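Local coordinates for pyrroline-5-carboxylate reductase catalytic N-terminal domain-containing protein (Sinorhizobium meliloti, PDB 4HUJ), which is of unknown function but probably binds a dinucleotide cofactor such as NAD(P) and may act as an oxidoreductase, at residues 92-97 with 136-141; 50-55 with 77-82; 37-42 with 61-66; 194-199 with 204-209. All coordinates share one frame; numbering follows the deposited sequence.

Interaction 1 (92-97 with 136-141); sequences DSIADI and SELVPG
Ala95 and Leu138 mark the closest backbone approach of 92-97 to 136-141, their CA atoms 6.6 Å apart where helix 94-98 faces the last turn of helix 131-138. Leu138 supplies nearly all of the contact from its side. Its CG stands beside the backbone N and anti to the carbonyl carbon (chi1 -60°), and with chi2 at 168° CD1 is carried outward, away from its own backbone. Leu138 CD1 settles against Ala95, 4.0 Å from Ala95 CA and 4.1 Å from Ala95 CB, so that it rests on the helix surface itself. Its third neighbour is the branch methyl of Ile94, with Leu138 CD1 and Ile94 CG2 4.3 Å apart; the longer arm of Ile94, ending in CD1, leads away from the leucine. One leucine methyl thus lies against two consecutive residues of the facing helix, and Val98, one turn on, also touches Leu138 and extends the apolar patch. At the next residue the chain leaves its helix, with Val139 N still bonded to Ser136 O at 3.2 Å, and Val139 turns inward to pack on Val98, Trp104 and Val144. The charged neighbours are engaged away from this patch: Asp92 forms a salt bridge with Arg124, and Glu137 one with Arg129. With no hydrogen bond and no charge pair across it, and only 96 Å² buried, the contact is dispersion packing of methyl groups, which is non-directional and gives little orientation to the two helices.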
loop_
_atom_site.group_PDB
_atom_site.type_symbol
_atom_site.label_atom_id
_atom_site.label_comp_id
_atom_site.label_asym_id
_atom_site.label_seq_id
_atom_site.Cartn_x
_atom_site.Cartn_y
_atom_site.Cartn_z
ATOM N N ASP A 92 -6.293 12.560 -0.095
ATOM C CA ASP A 92 -6.761 13.599 -1.016
ATOM C C ASP A 92 -6.047 13.625 -2.376
ATOM O O ASP A 92 -6.534 14.264 -3.320
ATOM C CB ASP A 92 -6.662 14.971 -0.355
ATOM C CG ASP A 92 -7.735 15.191 0.686
ATOM O OD1 ASP A 92 -8.918 14.921 0.395
ATOM O OD2 ASP A 92 -7.392 15.653 1.787
ATOM N N SER A 93 -4.903 12.947 -2.467
ATOM C CA SER A 93 -4.131 12.869 -3.710
ATOM C C SER A 93 -4.614 11.758 -4.640
ATOM O O SER A 93 -4.278 11.752 -5.830
ATOM C CB SER A 93 -2.643 12.640 -3.408
ATOM O OG SER A 93 -2.058 13.768 -2.787
ATOM N N ILE A 94 -5.389 10.818 -4.104
ATOM C CA ILE A 94 -5.728 9.601 -4.848
ATOM C C ILE A 94 -6.512 9.874 -6.135
ATOM O O ILE A 94 -6.106 9.417 -7.208
ATOM C CB ILE A 94 -6.439 8.545 -3.953
ATOM C CG1 ILE A 94 -5.464 8.021 -2.894
ATOM C CG2 ILE A 94 -6.949 7.379 -4.789
ATOM C CD1 ILE A 94 -6.101 7.072 -1.855
ATOM N N ALA A 95 -7.606 10.628 -6.027
ATOM C CA ALA A 95 -8.499 10.855 -7.170
ATOM C C ALA A 95 -7.761 11.347 -8.420
ATOM O O ALA A 95 -7.952 10.788 -9.506
ATOM C CB ALA A 95 -9.634 11.800 -6.794
ATOM N N ASP A 96 -6.898 12.352 -8.259
ATOM C CA ASP A 96 -6.160 12.931 -9.394
ATOM C C ASP A 96 -5.138 11.970 -9.997
ATOM O O ASP A 96 -4.800 12.087 -11.176
ATOM C CB ASP A 96 -5.470 14.250 -9.012
ATOM C CG ASP A 96 -6.442 15.423 -8.891
ATOM O OD1 ASP A 96 -7.639 15.277 -9.223
ATOM O OD2 ASP A 96 -5.996 16.505 -8.453
ATOM N N ILE A 97 -4.636 11.036 -9.192
ATOM C CA ILE A 97 -3.702 10.022 -9.686
ATOM C C ILE A 97 -4.425 8.919 -10.466
ATOM O O ILE A 97 -4.080 8.642 -11.616
ATOM C CB ILE A 97 -2.835 9.421 -8.541
ATOM C CG1 ILE A 97 -1.882 10.485 -7.991
ATOM C CG2 ILE A 97 -2.035 8.194 -9.023
ATOM C CD1 ILE A 97 -1.238 10.122 -6.660
ATOM N N SER A 136 -12.317 2.539 -3.895
ATOM C CA SER A 136 -12.663 1.461 -4.828
ATOM C C SER A 136 -13.494 1.952 -6.015
ATOM O O SER A 136 -13.314 1.478 -7.138
ATOM C CB SER A 136 -13.386 0.323 -4.109
ATOM O OG SER A 136 -12.582 -0.207 -3.066
ATOM N N GLU A 137 -14.385 2.905 -5.757
ATOM C CA GLU A 137 -15.222 3.496 -6.808
ATOM C C GLU A 137 -14.421 4.321 -7.813
ATOM O O GLU A 137 -14.838 4.477 -8.969
ATOM C CB GLU A 137 -16.343 4.333 -6.193
ATOM C CG GLU A 137 -17.458 3.483 -5.614
ATOM C CD GLU A 137 -18.516 4.284 -4.891
ATOM O OE1 GLU A 137 -18.307 5.490 -4.627
ATOM O OE2 GLU A 137 -19.572 3.696 -4.582
ATOM N N LEU A 138 -13.272 4.837 -7.375
ATOM C CA LEU A 138 -12.367 5.600 -8.238
ATOM C C LEU A 138 -11.489 4.707 -9.120
ATOM O O LEU A 138 -10.842 5.192 -10.053
ATOM C CB LEU A 138 -11.479 6.537 -7.407
ATOM C CG LEU A 138 -12.153 7.606 -6.545
ATOM C CD1 LEU A 138 -11.133 8.222 -5.601
ATOM C CD2 LEU A 138 -12.831 8.676 -7.402
ATOM N N VAL A 139 -11.458 3.409 -8.814
ATOM C CA VAL A 139 -10.717 2.435 -9.623
ATOM C C VAL A 139 -11.608 1.266 -10.090
ATOM O O VAL A 139 -11.353 0.108 -9.739
ATOM C CB VAL A 139 -9.430 1.913 -8.902
ATOM C CG1 VAL A 139 -8.366 2.994 -8.846
ATOM C CG2 VAL A 139 -9.745 1.402 -7.496
ATOM N N PRO A 140 -12.658 1.562 -10.891
ATOM C CA PRO A 140 -13.562 0.492 -11.323
ATOM C C PRO A 140 -12.814 -0.573 -12.116
ATOM O O PRO A 140 -11.935 -0.250 -12.925
ATOM C CB PRO A 140 -14.570 1.223 -12.220
ATOM C CG PRO A 140 -13.829 2.416 -12.715
ATOM C CD PRO A 140 -12.981 2.840 -11.553
ATOM N N GLY A 141 -13.138 -1.834 -11.862
ATOM C CA GLY A 141 -12.437 -2.930 -12.503
ATOM C C GLY A 141 -11.311 -3.490 -11.654
ATOM O O GLY A 141 -10.958 -4.656 -11.794
#

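Interaction 2 (50-55 with 77-82); sequences IIANSR and KDALQA
Most striking here is how little side chain separates strand from helix: Ala52 and Ala79 meet methyl to methyl, CB to CB 3.6 Å, and their CA atoms are 6.2 Å apart. Beside this pair Ile50, two residues earlier on the same face of the strand, brings its long arm over the helix. Its CG1 takes the crowded position between the backbone N and the carbonyl carbon (chi1 60°), and the arm then runs extended until CD1 lies 3.6 Å from the CA of Ala79 and 4.1 Å from its CB. The Ala79 methyl is therefore held between Ile50 and Ala52, with Ile29 of the central strand 26-30 also touching it.

Beyond Ala79 the chain makes a type I turn to Ala82. Gln81 folds back so that its NE2 donates to Lys77 O at 3.1 Å, nearly straight at 164° but from above the carbonyl plane. On the other segment Asn53 makes an Asx turn, its OD1 accepting from Arg55 N at 2.8 Å, while Asn53 ND2 bonds to Gly30 O of the putative glycine-rich motif; in Rossmann folds the cofactor's adenosine ribose usually lies near this strand end. The polar groups thus shape each segment separately, whereas the side chains that meet between them are apolar, no hydrogen bond crosses, and the tightness of the contact depends on the small size of the two alanines.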
loop_
_atom_site.group_PDB
_atom_site.type_symbol
_atom_site.label_atom_id
_atom_site.label_comp_id
_atom_site.label_asym_id
_atom_site.label_seq_id
_atom_site.Cartn_x
_atom_site.Cartn_y
_atom_site.Cartn_z
ATOM N N ILE A 50 8.747 -0.959 -8.759
ATOM C CA ILE A 50 8.886 0.374 -9.318
ATOM C C ILE A 50 8.203 1.350 -8.365
ATOM O O ILE A 50 7.383 0.945 -7.541
ATOM C CB ILE A 50 8.353 0.471 -10.770
ATOM C CG1 ILE A 50 6.865 0.105 -10.845
ATOM C CG2 ILE A 50 9.201 -0.417 -11.700
ATOM C CD1 ILE A 50 6.287 0.081 -12.248
ATOM N N ILE A 51 8.583 2.619 -8.457
ATOM C CA ILE A 51 8.029 3.659 -7.593
ATOM C C ILE A 51 7.767 4.914 -8.423
ATOM O O ILE A 51 8.528 5.240 -9.343
ATOM C CB ILE A 51 8.940 3.936 -6.348
ATOM C CG1 ILE A 51 8.230 4.830 -5.315
ATOM C CG2 ILE A 51 10.302 4.526 -6.757
ATOM C CD1 ILE A 51 8.865 4.803 -3.910
ATOM N N ALA A 52 6.667 5.595 -8.120
ATOM C CA ALA A 52 6.301 6.812 -8.828
ATOM C C ALA A 52 5.380 7.662 -7.972
ATOM O O ALA A 52 4.811 7.182 -6.997
ATOM C CB ALA A 52 5.620 6.478 -10.137
ATOM N N ASN A 53 5.254 8.929 -8.345
ATOM C CA ASN A 53 4.230 9.807 -7.789
ATOM C C ASN A 53 4.000 10.986 -8.734
ATOM O O ASN A 53 4.556 11.012 -9.832
ATOM C CB ASN A 53 4.563 10.245 -6.344
ATOM C CG ASN A 53 5.863 11.024 -6.237
ATOM O OD1 ASN A 53 6.117 11.950 -7.006
ATOM N ND2 ASN A 53 6.683 10.669 -5.252
ATOM N N SER A 54 3.183 11.945 -8.309
ATOM C CA SER A 54 2.825 13.095 -9.143
ATOM C C SER A 54 4.003 14.022 -9.471
ATOM O O SER A 54 3.980 14.721 -10.488
ATOM C CB SER A 54 1.703 13.895 -8.479
ATOM O OG SER A 54 0.543 13.099 -8.325
ATOM N N ARG A 55 5.023 14.018 -8.613
ATOM C CA ARG A 55 6.161 14.935 -8.735
ATOM C C ARG A 55 7.253 14.455 -9.706
ATOM O O ARG A 55 8.212 15.186 -9.985
ATOM C CB ARG A 55 6.755 15.249 -7.353
ATOM C CG ARG A 55 5.917 16.209 -6.504
ATOM C CD ARG A 55 6.555 16.461 -5.130
ATOM N NE ARG A 55 5.953 17.606 -4.435
ATOM C CZ ARG A 55 6.287 18.023 -3.212
ATOM N NH1 ARG A 55 7.228 17.394 -2.511
ATOM N NH2 ARG A 55 5.675 19.076 -2.680
ATOM N N LYS A 77 2.490 7.137 -15.215
ATOM C CA LYS A 77 1.709 6.408 -16.225
ATOM C C LYS A 77 2.154 4.959 -16.406
ATOM O O LYS A 77 1.342 4.089 -16.743
ATOM C CB LYS A 77 1.757 7.131 -17.578
ATOM C CG LYS A 77 1.255 8.568 -17.552
ATOM C CD LYS A 77 -0.246 8.676 -17.300
ATOM C CE LYS A 77 -0.713 10.115 -17.459
ATOM N NZ LYS A 77 -0.350 10.686 -18.791
ATOM N N ASP A 78 3.441 4.714 -16.186
ATOM C CA ASP A 78 4.004 3.375 -16.268
ATOM C C ASP A 78 3.747 2.569 -14.992
ATOM O O ASP A 78 3.345 1.408 -15.063
ATOM C CB ASP A 78 5.500 3.442 -16.599
ATOM C CG ASP A 78 5.767 4.073 -17.965
ATOM O OD1 ASP A 78 4.980 3.824 -18.909
ATOM O OD2 ASP A 78 6.762 4.818 -18.099
ATOM N N ALA A 79 3.967 3.195 -13.835
ATOM C CA ALA A 79 3.737 2.554 -12.538
ATOM C C ALA A 79 2.292 2.117 -12.329
ATOM O O ALA A 79 2.039 1.066 -11.738
ATOM C CB ALA A 79 4.179 3.468 -11.401
ATOM N N LEU A 80 1.352 2.920 -12.824
ATOM C CA LEU A 80 -0.078 2.631 -12.682
ATOM C C LEU A 80 -0.546 1.428 -13.510
ATOM O O LEU A 80 -1.710 1.034 -13.432
ATOM C CB LEU A 80 -0.916 3.874 -13.017
ATOM C CG LEU A 80 -0.832 5.062 -12.055
ATOM C CD1 LEU A 80 -1.651 6.240 -12.578
ATOM C CD2 LEU A 80 -1.286 4.668 -10.657
ATOM N N GLN A 81 0.365 0.851 -14.292
ATOM C CA GLN A 81 0.052 -0.320 -15.114
ATOM C C GLN A 81 0.419 -1.655 -14.451
ATOM O O GLN A 81 0.126 -2.723 -14.999
ATOM C CB GLN A 81 0.736 -0.207 -16.482
ATOM C CG GLN A 81 0.172 0.896 -17.371
ATOM C CD GLN A 81 0.831 0.937 -18.738
ATOM O OE1 GLN A 81 0.823 -0.050 -19.476
ATOM N NE2 GLN A 81 1.402 2.088 -19.087
ATOM N N ALA A 82 1.049 -1.596 -13.276
ATOM C CA ALA A 82 1.519 -2.801 -12.583
ATOM C C ALA A 82 0.400 -3.731 -12.119
ATOM O O ALA A 82 -0.757 -3.317 -11.981
ATOM C CB ALA A 82 2.421 -2.426 -11.409
#

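Interaction 3 (37-42 with 61-66); sequences ALAERF and SSVTDR
Glu40 leaves helix 32-44 with CB pointing past helix 61-67, and it is the torsions that bring its tip across. CG lies anti to the backbone N (chi1 -178°), and the chain continues extended through CD; the side chain also touches Phe67. At the tip the two oxygens part company. OE1 faces Arg66 NH2 at 4.0 Å, a long salt bridge, and OE2 faces Arg41 NH2 of its own helix at 3.9 Å, equally long. The carboxylate and the Arg66 guanidinium stand 77° apart, so no flat two-pronged pairing forms; Arg66 reaches the acid by bending at chi3. This three-residue charge network, loosely spaced, lies beside an apolar pair. There Ala39 CB packs on Val63 CG1 at 3.7 Å, a short alanine contact that allows the helices to lie close.

Helix 32-44 begins within a GxGxxG pattern, consistent with dinucleotide binding, and its other side, through Leu38 and Phe42, lies on strand 84-88. Arg41 NH2 is also bonded to Ala157 O. Ala39 additionally touches Phe67 and Val71 of strand 71-73, which places the helix pair against strands 71-73 and 84-88 of the Rossmann-type half.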
loop_
_atom_site.group_PDB
_atom_site.type_symbol
_atom_site.label_atom_id
_atom_site.label_comp_id
_atom_site.label_asym_id
_atom_site.label_seq_id
_atom_site.Cartn_x
_atom_site.Cartn_y
_atom_site.Cartn_z
ATOM N N ALA A 37 9.621 3.889 3.344
ATOM C CA ALA A 37 9.504 2.685 4.185
ATOM C C ALA A 37 9.216 1.438 3.351
ATOM O O ALA A 37 9.821 0.376 3.553
ATOM C CB ALA A 37 8.417 2.872 5.243
ATOM N N LEU A 38 8.275 1.573 2.425
ATOM C CA LEU A 38 7.940 0.489 1.512
ATOM C C LEU A 38 9.132 0.126 0.628
ATOM O O LEU A 38 9.450 -1.046 0.477
ATOM C CB LEU A 38 6.714 0.847 0.670
ATOM C CG LEU A 38 5.375 0.750 1.409
ATOM C CD1 LEU A 38 4.272 1.435 0.609
ATOM C CD2 LEU A 38 5.027 -0.720 1.710
ATOM N N ALA A 39 9.795 1.133 0.061
ATOM C CA ALA A 39 10.989 0.893 -0.755
ATOM C C ALA A 39 12.047 0.121 0.040
ATOM O O ALA A 39 12.653 -0.822 -0.478
ATOM C CB ALA A 39 11.554 2.208 -1.280
ATOM N N GLU A 40 12.244 0.509 1.301
ATOM C CA GLU A 40 13.216 -0.149 2.182
ATOM C C GLU A 40 12.869 -1.615 2.413
ATOM O O GLU A 40 13.746 -2.487 2.406
ATOM C CB GLU A 40 13.327 0.591 3.519
ATOM C CG GLU A 40 14.375 -0.002 4.487
ATOM C CD GLU A 40 14.735 0.929 5.636
ATOM O OE1 GLU A 40 14.209 2.067 5.688
ATOM O OE2 GLU A 40 15.556 0.516 6.489
ATOM N N ARG A 41 11.583 -1.887 2.612
ATOM C CA ARG A 41 11.146 -3.254 2.848
ATOM C C ARG A 41 11.261 -4.130 1.602
ATOM O O ARG A 41 11.650 -5.289 1.702
ATOM C CB ARG A 41 9.725 -3.279 3.414
ATOM C CG ARG A 41 9.632 -2.769 4.847
ATOM C CD ARG A 41 10.470 -3.643 5.777
ATOM N NE ARG A 41 11.703 -3.004 6.238
ATOM C CZ ARG A 41 12.860 -3.637 6.432
ATOM N NH1 ARG A 41 12.987 -4.926 6.133
ATOM N NH2 ARG A 41 13.912 -2.964 6.892
ATOM N N PHE A 42 10.920 -3.579 0.439
ATOM C CA PHE A 42 11.066 -4.304 -0.828
ATOM C C PHE A 42 12.538 -4.651 -1.085
ATOM O O PHE A 42 12.869 -5.784 -1.467
ATOM C CB PHE A 42 10.474 -3.497 -1.988
ATOM C CG PHE A 42 8.998 -3.729 -2.206
ATOM C CD1 PHE A 42 8.558 -4.595 -3.200
ATOM C CD2 PHE A 42 8.050 -3.085 -1.413
ATOM C CE1 PHE A 42 7.192 -4.814 -3.412
ATOM C CE2 PHE A 42 6.689 -3.296 -1.609
ATOM C CZ PHE A 42 6.254 -4.159 -2.613
ATOM N N SER A 61 14.700 10.869 -6.112
ATOM C CA SER A 61 16.145 10.633 -6.083
ATOM C C SER A 61 16.663 10.151 -4.732
ATOM O O SER A 61 17.590 9.345 -4.680
ATOM C CB SER A 61 16.914 11.879 -6.530
ATOM O OG SER A 61 17.068 11.889 -7.938
ATOM N N SER A 62 16.061 10.642 -3.651
ATOM C CA SER A 62 16.385 10.194 -2.295
ATOM C C SER A 62 16.182 8.686 -2.131
ATOM O O SER A 62 17.027 7.998 -1.554
ATOM C CB SER A 62 15.547 10.951 -1.261
ATOM O OG SER A 62 15.634 10.332 0.014
ATOM N N VAL A 63 15.058 8.189 -2.645
ATOM C CA VAL A 63 14.743 6.761 -2.623
ATOM C C VAL A 63 15.713 5.980 -3.520
ATOM O O VAL A 63 16.282 4.973 -3.094
ATOM C CB VAL A 63 13.272 6.502 -3.047
ATOM C CG1 VAL A 63 12.982 5.012 -3.147
ATOM C CG2 VAL A 63 12.306 7.177 -2.074
ATOM N N THR A 64 15.896 6.463 -4.749
ATOM C CA THR A 64 16.809 5.861 -5.725
ATOM C C THR A 64 18.225 5.687 -5.164
ATOM O O THR A 64 18.824 4.622 -5.308
ATOM C CB THR A 64 16.848 6.682 -7.044
ATOM O OG1 THR A 64 15.544 6.704 -7.633
ATOM C CG2 THR A 64 17.830 6.083 -8.050
ATOM N N ASP A 65 18.745 6.728 -4.515
ATOM C CA ASP A 65 20.087 6.686 -3.927
ATOM C C ASP A 65 20.264 5.567 -2.895
ATOM O O ASP A 65 21.307 4.909 -2.863
ATOM C CB ASP A 65 20.454 8.042 -3.304
ATOM C CG ASP A 65 20.630 9.148 -4.345
ATOM O OD1 ASP A 65 20.540 8.873 -5.567
ATOM O OD2 ASP A 65 20.854 10.307 -3.931
ATOM N N ARG A 66 19.243 5.347 -2.067
ATOM C CA ARG A 66 19.310 4.343 -1.005
ATOM C C ARG A 66 18.905 2.935 -1.462
ATOM O O ARG A 66 19.500 1.951 -1.023
ATOM C CB ARG A 66 18.456 4.763 0.201
ATOM C CG ARG A 66 18.915 6.038 0.905
ATOM C CD ARG A 66 17.945 6.445 2.013
ATOM N NE ARG A 66 18.055 5.585 3.192
ATOM C CZ ARG A 66 17.068 5.352 4.059
ATOM N NH1 ARG A 66 15.872 5.903 3.887
ATOM N NH2 ARG A 66 17.277 4.553 5.099
#

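Interaction 4 (194-199 with 204-209); sequences VDLGTL and PIQQFG
Leu196 and Ile205 reach toward each other tip to tip, with Leu196 CD1 3.7 Å and Leu196 CD2 3.9 Å from Ile205 CD1, so the terminal methyl of the isoleucine meets the fork of the leucine. Ile205 gets there with CG1 placed between its backbone N and carbonyl carbon (chi1 60°) and the rest of the arm stretched out. Gln206 comes in differently: its extended chain and the leucine cross obliquely, leaving Leu196 CD1 4.0 Å from Gln206 CB and 3.7 Å from Gln206 OE1. That oxygen merely brushes the methyl. Its polar partner is Ser172 OG, while NE2 bonds to Lys146 O, so both ends of this buried amide are satisfied and its rotation is fixed by two strands of the sheet.

The leucine in turn is presented by an Asx turn, in which Gly197 N donates to Asp195 OD1 at 2.9 Å from above the carboxylate plane. Thr198 then serves as N-cap of helix 199-206, its OG1 accepting from Ala201 N.

The contact closes a very short strand-to-helix connection. Val194 and Leu196 are still bonded to strand 166-173, and Leu196 also packs on Phe170. Leu199 touches Thr132 of helix 131-138, and Gln206 O bonds to Asn149 ND2, so the kinked end of helix 199-206 is held to strands 143-147 and 166-173 and to the loop after strand 143-147.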
loop_
_atom_site.group_PDB
_atom_site.type_symbol
_atom_site.label_atom_id
_atom_site.label_comp_id
_atom_site.label_asym_id
_atom_site.label_seq_id
_atom_site.Cartn_x
_atom_site.Cartn_y
_atom_site.Cartn_z
ATOM N N VAL A 194 -2.413 -10.653 8.521
ATOM C CA VAL A 194 -3.647 -11.134 9.132
ATOM C C VAL A 194 -4.807 -10.570 8.325
ATOM O O VAL A 194 -5.074 -9.368 8.369
ATOM C CB VAL A 194 -3.787 -10.748 10.628
ATOM C CG1 VAL A 194 -5.119 -11.257 11.178
ATOM C CG2 VAL A 194 -2.624 -11.319 11.460
ATOM N N ASP A 195 -5.481 -11.451 7.589
ATOM C CA ASP A 195 -6.614 -11.077 6.747
ATOM C C ASP A 195 -7.906 -11.047 7.568
ATOM O O ASP A 195 -8.422 -12.097 7.975
ATOM C CB ASP A 195 -6.720 -12.067 5.577
ATOM C CG ASP A 195 -7.822 -11.721 4.591
ATOM O OD1 ASP A 195 -8.629 -10.798 4.840
ATOM O OD2 ASP A 195 -7.886 -12.401 3.545
ATOM N N LEU A 196 -8.420 -9.842 7.796
ATOM C CA LEU A 196 -9.598 -9.622 8.637
ATOM C C LEU A 196 -10.909 -9.917 7.927
ATOM O O LEU A 196 -11.964 -9.945 8.563
ATOM C CB LEU A 196 -9.626 -8.179 9.150
ATOM C CG LEU A 196 -8.463 -7.737 10.048
ATOM C CD1 LEU A 196 -8.462 -6.221 10.201
ATOM C CD2 LEU A 196 -8.510 -8.421 11.414
ATOM N N GLY A 197 -10.844 -10.120 6.616
ATOM C CA GLY A 197 -12.033 -10.380 5.814
ATOM C C GLY A 197 -12.407 -9.216 4.907
ATOM O O GLY A 197 -11.535 -8.544 4.363
ATOM N N THR A 198 -13.710 -8.988 4.748
ATOM C CA THR A 198 -14.228 -7.946 3.852
ATOM C C THR A 198 -13.955 -6.527 4.334
ATOM O O THR A 198 -13.617 -6.305 5.493
ATOM C CB THR A 198 -15.756 -8.066 3.641
ATOM O OG1 THR A 198 -16.440 -7.858 4.886
ATOM C CG2 THR A 198 -16.113 -9.414 3.060
ATOM N N LEU A 199 -14.125 -5.555 3.438
ATOM C CA LEU A 199 -14.017 -4.154 3.852
ATOM C C LEU A 199 -15.064 -3.791 4.901
ATOM O O LEU A 199 -14.785 -2.993 5.801
ATOM C CB LEU A 199 -14.122 -3.206 2.651
ATOM C CG LEU A 199 -13.036 -3.304 1.579
ATOM C CD1 LEU A 199 -13.293 -2.267 0.489
ATOM C CD2 LEU A 199 -11.630 -3.145 2.171
ATOM N N PRO A 204 -14.919 -1.056 11.102
ATOM C CA PRO A 204 -14.826 -0.542 12.470
ATOM C C PRO A 204 -13.551 -0.931 13.225
ATOM O O PRO A 204 -13.437 -0.619 14.412
ATOM C CB PRO A 204 -16.057 -1.138 13.157
ATOM C CG PRO A 204 -16.372 -2.351 12.400
ATOM C CD PRO A 204 -15.885 -2.164 10.993
ATOM N N ILE A 205 -12.595 -1.585 12.564
ATOM C CA ILE A 205 -11.363 -1.988 13.269
ATOM C C ILE A 205 -10.041 -1.588 12.592
ATOM O O ILE A 205 -9.078 -1.286 13.287
ATOM C CB ILE A 205 -11.321 -3.497 13.674
ATOM C CG1 ILE A 205 -11.425 -4.395 12.451
ATOM C CG2 ILE A 205 -12.404 -3.853 14.771
ATOM C CD1 ILE A 205 -11.077 -5.854 12.748
ATOM N N GLN A 206 -10.005 -1.569 11.260
ATOM C CA GLN A 206 -8.773 -1.276 10.526
ATOM C C GLN A 206 -8.722 0.143 9.938
ATOM O O GLN A 206 -7.669 0.604 9.484
ATOM C CB GLN A 206 -8.562 -2.306 9.405
ATOM C CG GLN A 206 -7.142 -2.320 8.836
ATOM C CD GLN A 206 -7.039 -3.114 7.542
ATOM O OE1 GLN A 206 -7.808 -4.056 7.307
ATOM N NE2 GLN A 206 -6.089 -2.734 6.694
ATOM N N GLN A 207 -9.859 0.831 9.915
ATOM C CA GLN A 207 -9.877 2.191 9.394
ATOM C C GLN A 207 -9.272 3.147 10.415
ATOM O O GLN A 207 -9.349 2.904 11.617
ATOM C CB GLN A 207 -11.308 2.606 9.051
ATOM C CG GLN A 207 -11.386 3.816 8.134
ATOM C CD GLN A 207 -12.793 4.060 7.633
ATOM O OE1 GLN A 207 -13.594 4.730 8.286
ATOM N NE2 GLN A 207 -13.101 3.518 6.472
ATOM N N PHE A 208 -8.673 4.233 9.933
ATOM C CA PHE A 208 -8.137 5.267 10.810
ATOM C C PHE A 208 -9.134 5.612 11.922
ATOM O O PHE A 208 -10.337 5.756 11.667
ATOM C CB PHE A 208 -7.784 6.526 10.010
ATOM C CG PHE A 208 -7.158 7.609 10.843
ATOM C CD1 PHE A 208 -5.799 7.560 11.163
ATOM C CD2 PHE A 208 -7.924 8.665 11.324
ATOM C CE1 PHE A 208 -5.214 8.557 11.947
ATOM C CE2 PHE A 208 -7.352 9.665 12.108
ATOM C CZ PHE A 208 -5.995 9.612 12.419
ATOM N N GLY A 209 -8.624 5.701 13.146
ATOM C CA GLY A 209 -9.453 6.003 14.316
ATOM C C GLY A 209 -9.950 4.772 15.051
ATOM O O GLY A 209 -10.553 4.881 16.130
#

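In the fold
From the N terminus, interaction 3 opens first on helix 32-44, and interaction 2 opens on strand 49-52 before helix 61-67 closes interaction 3; helix 76-79 then closes interaction 2. The two loops therefore cross, and Ile51 touches Val63 between them, tying strand 49-52 to helices 32-44, 61-67 and 76-79 of the Rossmann-type part. Interaction 1 follows in series, spanning from helix 94-98 to the end of helix 131-138; Ile97 packs on Leu80 and Ser54 of interaction 2. Last comes interaction 4, a short closure in the later part of the same sheet, touched by interaction 1 through Ser136 and Leu199 and centred about 26 Å from the centre of interaction 2.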